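Local coordinates for protein methylmalonyl-CoA carboxyltransferase 12S subunit (Propionibacterium freudenreichii, PDB 1ON3) that catalyses the transfer of the carboxyl group of methylmalonyl-CoA to the biotin of the 1.3S subunit, and forms the hexameric core of transcarboxylase, at residues 134-139 / 171-176; 47-52 / 99-104; 401-406 / 425-430. All coordinates share one frame; numbering follows the deposited sequence.

Contact 1: 134-139 / 171-176; sequences LFFYDS and IAIIAG
F135 and I173 share one backbone hydrogen bond, I173 N to F135 O at 2.8 Å, and each uses its other polar group elsewhere: F135 N donates to I171 O at 3.0 Å, and I173 O accepts Y137 N. A fourth bond, A175 N to Y137 O, completes the run between two parallel strands. I173 O also receives a CA-H...O contact from F136, a weaker accompaniment.

Apolar packing divides between the two faces of the sheet. On the face of L134, F136, I171 and I173, the methyl I173 CD1 sits over the centre of the F136 ring, 4.1 Å from the centroid and 6° off the normal, a clear CH-pi contact. I173 CB meets the same ring at its rim atom F136 CD2, 3.7 Å away. L134 and I171 lie side by side, with CD2 against CD1. On the other face, the Y137 ring approaches A172, CE2 standing 3.3 Å from A172 CB, and it crosses I174 obliquely, with CD2 against I174 CD1. Another ring, that of F135, overlaps Y137 with an offset toward the rim.

Polar side chains find partners beyond the strands: Y137 OH bonds S185 OG, and D138 OD2 takes a salt bridge from R49 NH1 and a hydrogen bond from Q38 NE2. D138 OD1 lies 3.3 Å from G176 CA, at the glycine where the chain turns a corner.

Strands 133-139 and 170-175 flank helix 147-164 in sequence as a beta-alpha-beta unit; strand 95-102 continues the sheet beyond F136, strand 191-195 beyond I173, and helix 241-253 packs against the face of F136 and I173.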
loop_
_atom_site.group_PDB
_atom_site.type_symbol
_atom_site.label_atom_id
_atom_site.label_comp_id
_atom_site.label_asym_id
_atom_site.label_seq_id
_atom_site.Cartn_x
_atom_site.Cartn_y
_atom_site.Cartn_z
ATOM N N LEU E 134 -11.722 20.048 20.996
ATOM C CA LEU E 134 -12.417 21.315 21.240
ATOM C C LEU E 134 -11.542 22.179 22.156
ATOM O O LEU E 134 -10.925 21.678 23.090
ATOM C CB LEU E 134 -13.792 21.065 21.871
ATOM C CG LEU E 134 -14.746 20.265 20.960
ATOM C CD1 LEU E 134 -14.750 18.808 21.405
ATOM C CD2 LEU E 134 -16.153 20.833 21.017
ATOM N N PHE E 135 -11.502 23.477 21.880
ATOM C CA PHE E 135 -10.647 24.394 22.628
ATOM C C PHE E 135 -11.340 25.732 22.941
ATOM O O PHE E 135 -11.765 26.433 22.033
ATOM C CB PHE E 135 -9.391 24.631 21.772
ATOM C CG PHE E 135 -8.248 25.322 22.479
ATOM C CD1 PHE E 135 -6.980 25.284 21.917
ATOM C CD2 PHE E 135 -8.434 26.041 23.659
ATOM C CE1 PHE E 135 -5.903 25.956 22.514
ATOM C CE2 PHE E 135 -7.360 26.718 24.266
ATOM C CZ PHE E 135 -6.096 26.671 23.687
ATOM N N PHE E 136 -11.461 26.058 24.230
ATOM C CA PHE E 136 -12.036 27.339 24.670
ATOM C C PHE E 136 -10.853 28.301 24.849
ATOM O O PHE E 136 -9.973 28.076 25.696
ATOM C CB PHE E 136 -12.763 27.223 26.019
ATOM C CG PHE E 136 -14.091 26.500 25.959
ATOM C CD1 PHE E 136 -14.161 25.128 26.170
ATOM C CD2 PHE E 136 -15.276 27.209 25.768
ATOM C CE1 PHE E 136 -15.401 24.471 26.203
ATOM C CE2 PHE E 136 -16.512 26.568 25.800
ATOM C CZ PHE E 136 -16.576 25.192 26.021
ATOM N N TYR E 137 -10.824 29.347 24.026
ATOM C CA TYR E 137 -9.774 30.364 24.048
ATOM C C TYR E 137 -10.224 31.571 24.887
ATOM O O TYR E 137 -11.340 32.051 24.741
ATOM C CB TYR E 137 -9.496 30.837 22.619
ATOM C CG TYR E 137 -8.917 29.780 21.715
ATOM C CD1 TYR E 137 -7.552 29.727 21.468
ATOM C CD2 TYR E 137 -9.745 28.870 21.053
ATOM C CE1 TYR E 137 -7.010 28.801 20.573
ATOM C CE2 TYR E 137 -9.221 27.932 20.156
ATOM C CZ TYR E 137 -7.857 27.903 19.918
ATOM O OH TYR E 137 -7.330 26.995 19.029
ATOM N N ASP E 138 -9.338 32.080 25.737
ATOM C CA ASP E 138 -9.649 33.204 26.611
ATOM C C ASP E 138 -8.246 33.625 27.036
ATOM O O ASP E 138 -7.784 33.230 28.105
ATOM C CB ASP E 138 -10.443 32.680 27.822
ATOM C CG ASP E 138 -11.129 33.791 28.603
ATOM O OD1 ASP E 138 -10.766 34.959 28.384
ATOM O OD2 ASP E 138 -12.014 33.488 29.438
ATOM N N SER E 139 -7.575 34.431 26.214
ATOM C CA SER E 139 -6.180 34.763 26.496
ATOM C C SER E 139 -5.622 36.085 25.975
ATOM O O SER E 139 -6.060 36.608 24.958
ATOM C CB SER E 139 -5.314 33.616 25.939
ATOM O OG SER E 139 -3.944 33.960 25.819
ATOM N N ILE E 171 -12.766 22.270 16.798
ATOM C CA ILE E 171 -13.700 23.354 17.076
ATOM C C ILE E 171 -13.105 24.352 18.079
ATOM O O ILE E 171 -12.684 23.983 19.175
ATOM C CB ILE E 171 -15.025 22.776 17.646
ATOM C CG1 ILE E 171 -15.666 21.862 16.596
ATOM C CG2 ILE E 171 -15.993 23.898 18.033
ATOM C CD1 ILE E 171 -16.845 21.017 17.125
ATOM N N ALA E 172 -13.069 25.618 17.692
ATOM C CA ALA E 172 -12.542 26.641 18.571
ATOM C C ALA E 172 -13.688 27.487 19.101
ATOM O O ALA E 172 -14.599 27.851 18.352
ATOM C CB ALA E 172 -11.564 27.513 17.817
ATOM N N ILE E 173 -13.654 27.782 20.393
ATOM C CA ILE E 173 -14.669 28.645 20.993
ATOM C C ILE E 173 -13.922 29.811 21.637
ATOM O O ILE E 173 -13.178 29.612 22.599
ATOM C CB ILE E 173 -15.493 27.921 22.097
ATOM C CG1 ILE E 173 -16.173 26.675 21.533
ATOM C CG2 ILE E 173 -16.567 28.854 22.640
ATOM C CD1 ILE E 173 -15.455 25.383 21.887
ATOM N N ILE E 174 -14.084 31.011 21.079
ATOM C CA ILE E 174 -13.430 32.197 21.619
ATOM C C ILE E 174 -14.421 32.772 22.614
ATOM O O ILE E 174 -15.503 33.229 22.224
ATOM C CB ILE E 174 -13.162 33.283 20.544
ATOM C CG1 ILE E 174 -12.742 32.653 19.217
ATOM C CG2 ILE E 174 -12.086 34.249 21.075
ATOM C CD1 ILE E 174 -11.492 31.855 19.263
ATOM N N ALA E 175 -14.052 32.764 23.892
ATOM C CA ALA E 175 -14.953 33.229 24.939
ATOM C C ALA E 175 -14.369 34.327 25.821
ATOM O O ALA E 175 -14.814 34.531 26.954
ATOM C CB ALA E 175 -15.376 32.039 25.798
ATOM N N GLY E 176 -13.377 35.017 25.282
ATOM C CA GLY E 176 -12.726 36.106 25.980
ATOM C C GLY E 176 -11.769 36.720 24.984
ATOM O O GLY E 176 -11.984 36.603 23.766
#

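Contact 2: 47-52 / 99-104; sequences RERLNN and AASQDF
L50 lies across S101 and A99 on the side of helix 46-53 that faces strand 95-102. From CB, which points toward the strand, chi1 of -74° sets CG anti to the carbonyl carbon, and CG then meets S101 CB at 3.6 Å. Beyond it the branches part: CD1 stays on S101 CB, also at 3.6 Å, while CD2 reaches A99 CB at 3.7 Å. The leucine thus spans two strand residues whose CB atoms point to the helix. The helix lies against the sheet that contains strand 95-102, in the N-terminal half of this carboxyltransferase, a member of the ClpP/crotonase clan; the short segments run at 150° to each other. An alanine at L50 would probably open a gap over A99 CB and S101 CB.

No direct hydrogen bond joins the segments, and water takes that part. One water donates to S101 OG and to Q102 O, the latter at 2.7 Å, and accepts from R49 NH1 in the plane of the guanidinium, at its edge. R49 NE forms a salt bridge with D241 OD1, while S101 OG bonds A46 O. A second water donates to D103 OD2 and accepts weakly from R47 NE at 3.3 Å.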
loop_
_atom_site.group_PDB
_atom_site.type_symbol
_atom_site.label_atom_id
_atom_site.label_comp_id
_atom_site.label_asym_id
_atom_site.label_seq_id
_atom_site.Cartn_x
_atom_site.Cartn_y
_atom_site.Cartn_z
ATOM N N ARG E 47 -13.019 25.955 33.986
ATOM C CA ARG E 47 -13.543 24.671 34.418
ATOM C C ARG E 47 -15.053 24.545 34.301
ATOM O O ARG E 47 -15.560 23.455 34.054
ATOM C CB ARG E 47 -13.048 24.358 35.835
ATOM C CG ARG E 47 -11.537 24.096 35.826
ATOM C CD ARG E 47 -10.895 23.999 37.202
ATOM N NE ARG E 47 -9.451 23.811 37.058
ATOM C CZ ARG E 47 -8.864 22.645 36.804
ATOM N NH1 ARG E 47 -9.588 21.531 36.673
ATOM N NH2 ARG E 47 -7.555 22.591 36.658
ATOM N N GLU E 48 -15.773 25.651 34.469
ATOM C CA GLU E 48 -17.223 25.611 34.324
ATOM C C GLU E 48 -17.551 25.293 32.862
ATOM O O GLU E 48 -18.482 24.550 32.569
ATOM C CB GLU E 48 -17.838 26.960 34.717
ATOM C CG GLU E 48 -17.850 27.200 36.216
ATOM C CD GLU E 48 -18.086 28.656 36.588
ATOM O OE1 GLU E 48 -18.248 28.928 37.788
ATOM O OE2 GLU E 48 -18.099 29.528 35.695
ATOM N N ARG E 49 -16.774 25.866 31.948
ATOM C CA ARG E 49 -16.991 25.645 30.517
ATOM C C ARG E 49 -16.849 24.170 30.152
ATOM O O ARG E 49 -17.692 23.614 29.446
ATOM C CB ARG E 49 -16.008 26.497 29.700
ATOM C CG ARG E 49 -16.402 27.981 29.679
ATOM C CD ARG E 49 -15.264 28.906 29.207
ATOM N NE ARG E 49 -15.709 30.300 29.150
ATOM C CZ ARG E 49 -14.904 31.353 29.015
ATOM N NH1 ARG E 49 -13.590 31.192 28.913
ATOM N NH2 ARG E 49 -15.415 32.576 29.001
ATOM N N LEU E 50 -15.793 23.529 30.643
ATOM C CA LEU E 50 -15.606 22.118 30.352
ATOM C C LEU E 50 -16.703 21.305 31.029
ATOM O O LEU E 50 -17.231 20.358 30.452
ATOM C CB LEU E 50 -14.233 21.651 30.836
ATOM C CG LEU E 50 -13.070 22.118 29.967
ATOM C CD1 LEU E 50 -11.739 21.765 30.643
ATOM C CD2 LEU E 50 -13.180 21.453 28.596
ATOM N N ASN E 51 -17.062 21.693 32.249
ATOM C CA ASN E 51 -18.095 20.970 32.975
ATOM C C ASN E 51 -19.447 21.083 32.281
ATOM O O ASN E 51 -20.238 20.148 32.308
ATOM C CB ASN E 51 -18.211 21.483 34.410
ATOM C CG ASN E 51 -19.089 20.594 35.263
ATOM O OD1 ASN E 51 -18.800 19.406 35.442
ATOM N ND2 ASN E 51 -20.171 21.155 35.789
ATOM N N ASN E 52 -19.702 22.233 31.661
ATOM C CA ASN E 52 -20.951 22.473 30.946
ATOM C C ASN E 52 -20.987 21.779 29.586
ATOM O O ASN E 52 -22.034 21.300 29.146
ATOM C CB ASN E 52 -21.161 23.978 30.753
ATOM C CG ASN E 52 -21.567 24.675 32.038
ATOM O OD1 ASN E 52 -21.481 25.898 32.157
ATOM N ND2 ASN E 52 -22.016 23.896 33.004
ATOM N N ALA E 99 -10.215 17.986 24.979
ATOM C CA ALA E 99 -10.494 19.421 25.041
ATOM C C ALA E 99 -9.481 20.203 25.862
ATOM O O ALA E 99 -8.771 19.634 26.697
ATOM C CB ALA E 99 -11.889 19.635 25.626
ATOM N N ALA E 100 -9.419 21.507 25.600
ATOM C CA ALA E 100 -8.531 22.412 26.322
ATOM C C ALA E 100 -9.363 23.640 26.671
ATOM O O ALA E 100 -10.264 24.030 25.921
ATOM C CB ALA E 100 -7.350 22.807 25.457
ATOM N N SER E 101 -9.070 24.260 27.806
ATOM C CA SER E 101 -9.851 25.421 28.211
ATOM C C SER E 101 -8.916 26.388 28.923
ATOM O O SER E 101 -8.400 26.076 29.994
ATOM C CB SER E 101 -10.989 24.962 29.132
ATOM O OG SER E 101 -11.916 25.995 29.407
ATOM N N GLN E 102 -8.680 27.544 28.311
ATOM C CA GLN E 102 -7.786 28.544 28.892
ATOM C C GLN E 102 -8.410 29.225 30.092
ATOM O O GLN E 102 -9.610 29.526 30.108
ATOM C CB GLN E 102 -7.392 29.594 27.844
ATOM C CG GLN E 102 -6.383 29.075 26.832
ATOM C CD GLN E 102 -5.963 30.121 25.816
ATOM O OE1 GLN E 102 -6.806 30.788 25.223
ATOM N NE2 GLN E 102 -4.656 30.253 25.596
ATOM N N ASP E 103 -7.568 29.479 31.092
ATOM C CA ASP E 103 -8.001 30.100 32.330
ATOM C C ASP E 103 -7.486 31.535 32.388
ATOM O O ASP E 103 -6.332 31.788 32.760
ATOM C CB ASP E 103 -7.467 29.301 33.521
ATOM C CG ASP E 103 -8.020 29.787 34.840
ATOM O OD1 ASP E 103 -8.704 30.828 34.852
ATOM O OD2 ASP E 103 -7.766 29.128 35.867
ATOM N N PHE E 104 -8.353 32.469 32.009
ATOM C CA PHE E 104 -8.006 33.881 32.019
ATOM C C PHE E 104 -7.653 34.416 33.421
ATOM O O PHE E 104 -6.946 35.413 33.535
ATOM C CB PHE E 104 -9.164 34.704 31.448
ATOM C CG PHE E 104 -8.831 36.154 31.256
ATOM C CD1 PHE E 104 -8.043 36.562 30.182
ATOM C CD2 PHE E 104 -9.253 37.108 32.183
ATOM C CE1 PHE E 104 -7.672 37.885 30.029
ATOM C CE2 PHE E 104 -8.885 38.444 32.041
ATOM C CZ PHE E 104 -8.091 38.832 30.961
HETATM O O HOH W 1 -9.137 27.080 36.467
HETATM O O HOH W 2 -11.879 28.813 28.819
#

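Contact 3: 401-406 / 425-430; sequences PKITVV and ADAVYA
D426 meets K402 twice, once with its backbone and once with its side chain. D426 N donates to K402 O at 2.7 Å, and D426 OD2 accepts K402 N at 2.9 Å through its anti lone pair, the one turned away from OD1. Chi1 of -62° puts CG beside D426's own backbone N, the atom that donates to K402 O, and from there OD2 takes K402 N in the place of a backbone carbonyl. K509 NZ forms a salt bridge with the same OD2, which would be likely to favour the charged form of the acid.

From there the pairing is regular and parallel. T404 N goes to A427 O in a nearly straight bond of 173°, T404 O accepts Y429 N at 2.8 Å, and V406 N ends on Y429 O at 2.7 Å. T404 O is approached by V428 CA as well, in a CA-H...O contact.

Other polar groups are satisfied outside the two segments. T404 OG1 bonds C419 O and Q366 NE2. The amine of K402, whose chain bends at chi3, bonds the carbonyl oxygens of Y395, A398 and L423, and V428 N bonds D487 OD1.

Apolar contacts fill the face of I403, V405, A427 and Y429: I403 CD1 touches A427 CB at 3.6 Å, and both I403 CG2 and V405 CG2 come up to the edge of the Y429 ring near its plane. Helix 495-505 covers this face, and R89 of a second subunit packs on Y429. Strand 364-370 continues the sheet beyond 402-407, in the parallel run of the C-terminal half of this duplicated carboxyltransferase, a member of the ClpP/crotonase clan.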
loop_
_atom_site.group_PDB
_atom_site.type_symbol
_atom_site.label_atom_id
_atom_site.label_comp_id
_atom_site.label_asym_id
_atom_site.label_seq_id
_atom_site.Cartn_x
_atom_site.Cartn_y
_atom_site.Cartn_z
ATOM N N PRO E 401 -20.396 12.078 -1.904
ATOM C CA PRO E 401 -21.534 12.134 -2.828
ATOM C C PRO E 401 -21.862 13.615 -3.037
ATOM O O PRO E 401 -21.845 14.395 -2.085
ATOM C CB PRO E 401 -22.645 11.414 -2.055
ATOM C CG PRO E 401 -21.878 10.369 -1.283
ATOM C CD PRO E 401 -20.649 11.137 -0.798
ATOM N N LYS E 402 -22.128 14.000 -4.282
ATOM C CA LYS E 402 -22.478 15.379 -4.610
ATOM C C LYS E 402 -23.796 15.351 -5.371
ATOM O O LYS E 402 -23.872 14.789 -6.458
ATOM C CB LYS E 402 -21.364 16.012 -5.452
ATOM C CG LYS E 402 -20.084 16.267 -4.629
ATOM C CD LYS E 402 -18.919 16.790 -5.477
ATOM C CE LYS E 402 -18.360 15.716 -6.373
ATOM N NZ LYS E 402 -17.234 16.198 -7.220
ATOM N N ILE E 403 -24.832 15.944 -4.787
ATOM C CA ILE E 403 -26.164 15.962 -5.396
ATOM C C ILE E 403 -26.603 17.400 -5.617
ATOM O O ILE E 403 -26.601 18.215 -4.689
ATOM C CB ILE E 403 -27.198 15.285 -4.480
ATOM C CG1 ILE E 403 -26.684 13.914 -4.033
ATOM C CG2 ILE E 403 -28.541 15.199 -5.202
ATOM C CD1 ILE E 403 -26.527 12.911 -5.150
ATOM N N THR E 404 -27.029 17.696 -6.839
ATOM C CA THR E 404 -27.404 19.048 -7.189
ATOM C C THR E 404 -28.820 19.189 -7.759
ATOM O O THR E 404 -29.214 18.463 -8.663
ATOM C CB THR E 404 -26.375 19.602 -8.204
ATOM O OG1 THR E 404 -25.091 19.712 -7.560
ATOM C CG2 THR E 404 -26.802 20.958 -8.744
ATOM N N VAL E 405 -29.566 20.137 -7.219
ATOM C CA VAL E 405 -30.925 20.405 -7.664
ATOM C C VAL E 405 -30.961 21.831 -8.201
ATOM O O VAL E 405 -30.649 22.790 -7.482
ATOM C CB VAL E 405 -31.943 20.259 -6.496
ATOM C CG1 VAL E 405 -33.362 20.538 -6.993
ATOM C CG2 VAL E 405 -31.878 18.835 -5.922
ATOM N N VAL E 406 -31.323 21.973 -9.474
ATOM C CA VAL E 406 -31.396 23.299 -10.076
ATOM C C VAL E 406 -32.818 23.836 -9.955
ATOM O O VAL E 406 -33.732 23.325 -10.605
ATOM C CB VAL E 406 -30.981 23.269 -11.565
ATOM C CG1 VAL E 406 -31.034 24.679 -12.139
ATOM C CG2 VAL E 406 -29.583 22.683 -11.698
ATOM N N ALA E 425 -20.859 15.999 -9.989
ATOM C CA ALA E 425 -22.129 15.790 -9.302
ATOM C C ALA E 425 -22.558 14.376 -9.679
ATOM O O ALA E 425 -22.525 14.004 -10.858
ATOM C CB ALA E 425 -23.188 16.799 -9.770
ATOM N N ASP E 426 -22.944 13.584 -8.682
ATOM C CA ASP E 426 -23.366 12.212 -8.942
ATOM C C ASP E 426 -24.802 12.142 -9.451
ATOM O O ASP E 426 -25.154 11.237 -10.207
ATOM C CB ASP E 426 -23.218 11.378 -7.679
ATOM C CG ASP E 426 -21.789 11.308 -7.223
ATOM O OD1 ASP E 426 -20.980 10.654 -7.903
ATOM O OD2 ASP E 426 -21.471 11.927 -6.192
ATOM N N ALA E 427 -25.629 13.088 -9.021
ATOM C CA ALA E 427 -27.019 13.149 -9.468
ATOM C C ALA E 427 -27.405 14.613 -9.601
ATOM O O ALA E 427 -27.097 15.421 -8.723
ATOM C CB ALA E 427 -27.946 12.455 -8.457
ATOM N N VAL E 428 -28.065 14.958 -10.706
ATOM C CA VAL E 428 -28.487 16.335 -10.912
ATOM C C VAL E 428 -29.958 16.365 -11.328
ATOM O O VAL E 428 -30.363 15.627 -12.229
ATOM C CB VAL E 428 -27.643 17.029 -11.997
ATOM C CG1 VAL E 428 -28.051 18.468 -12.112
ATOM C CG2 VAL E 428 -26.140 16.940 -11.655
ATOM N N TYR E 429 -30.759 17.195 -10.667
ATOM C CA TYR E 429 -32.174 17.289 -11.030
ATOM C C TYR E 429 -32.545 18.719 -11.352
ATOM O O TYR E 429 -32.032 19.654 -10.736
ATOM C CB TYR E 429 -33.079 16.800 -9.898
ATOM C CG TYR E 429 -32.732 15.433 -9.403
ATOM C CD1 TYR E 429 -31.955 15.271 -8.262
ATOM C CD2 TYR E 429 -33.106 14.292 -10.116
ATOM C CE1 TYR E 429 -31.541 14.010 -7.842
ATOM C CE2 TYR E 429 -32.692 13.011 -9.700
ATOM C CZ TYR E 429 -31.904 12.890 -8.560
ATOM O OH TYR E 429 -31.439 11.662 -8.142
ATOM N N ALA E 430 -33.448 18.882 -12.314
ATOM C CA ALA E 430 -33.915 20.204 -12.701
ATOM C C ALA E 430 -35.397 20.364 -12.355
ATOM O O ALA E 430 -36.202 19.466 -12.622
ATOM C CB ALA E 430 -33.718 20.407 -14.205
#

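How the contacts relate
Contacts 1 and 2 form one continuous neighbourhood, their centres 9 Å apart, because strands 95-102 and 133-139 are adjacent in the N-terminal sheet. R49 NH1 reaches D138 OD2 at 2.8 Å, and D138 N lies 2.9 Å from Q102 OE1 in a probable hydrogen bond. Bound methylmalonyl-CoA is close to both: it touches F104, at the end of segment 99-104, and comes within about 8 Å of the D138 side chain in contact 1. Contact 3 stands apart in the C-terminal half, its centre about 37 Å from that of contact 1 and 42 Å from that of contact 2, where it joins the fifth and sixth strands of a similarly ordered sheet, one place further along than contact 1.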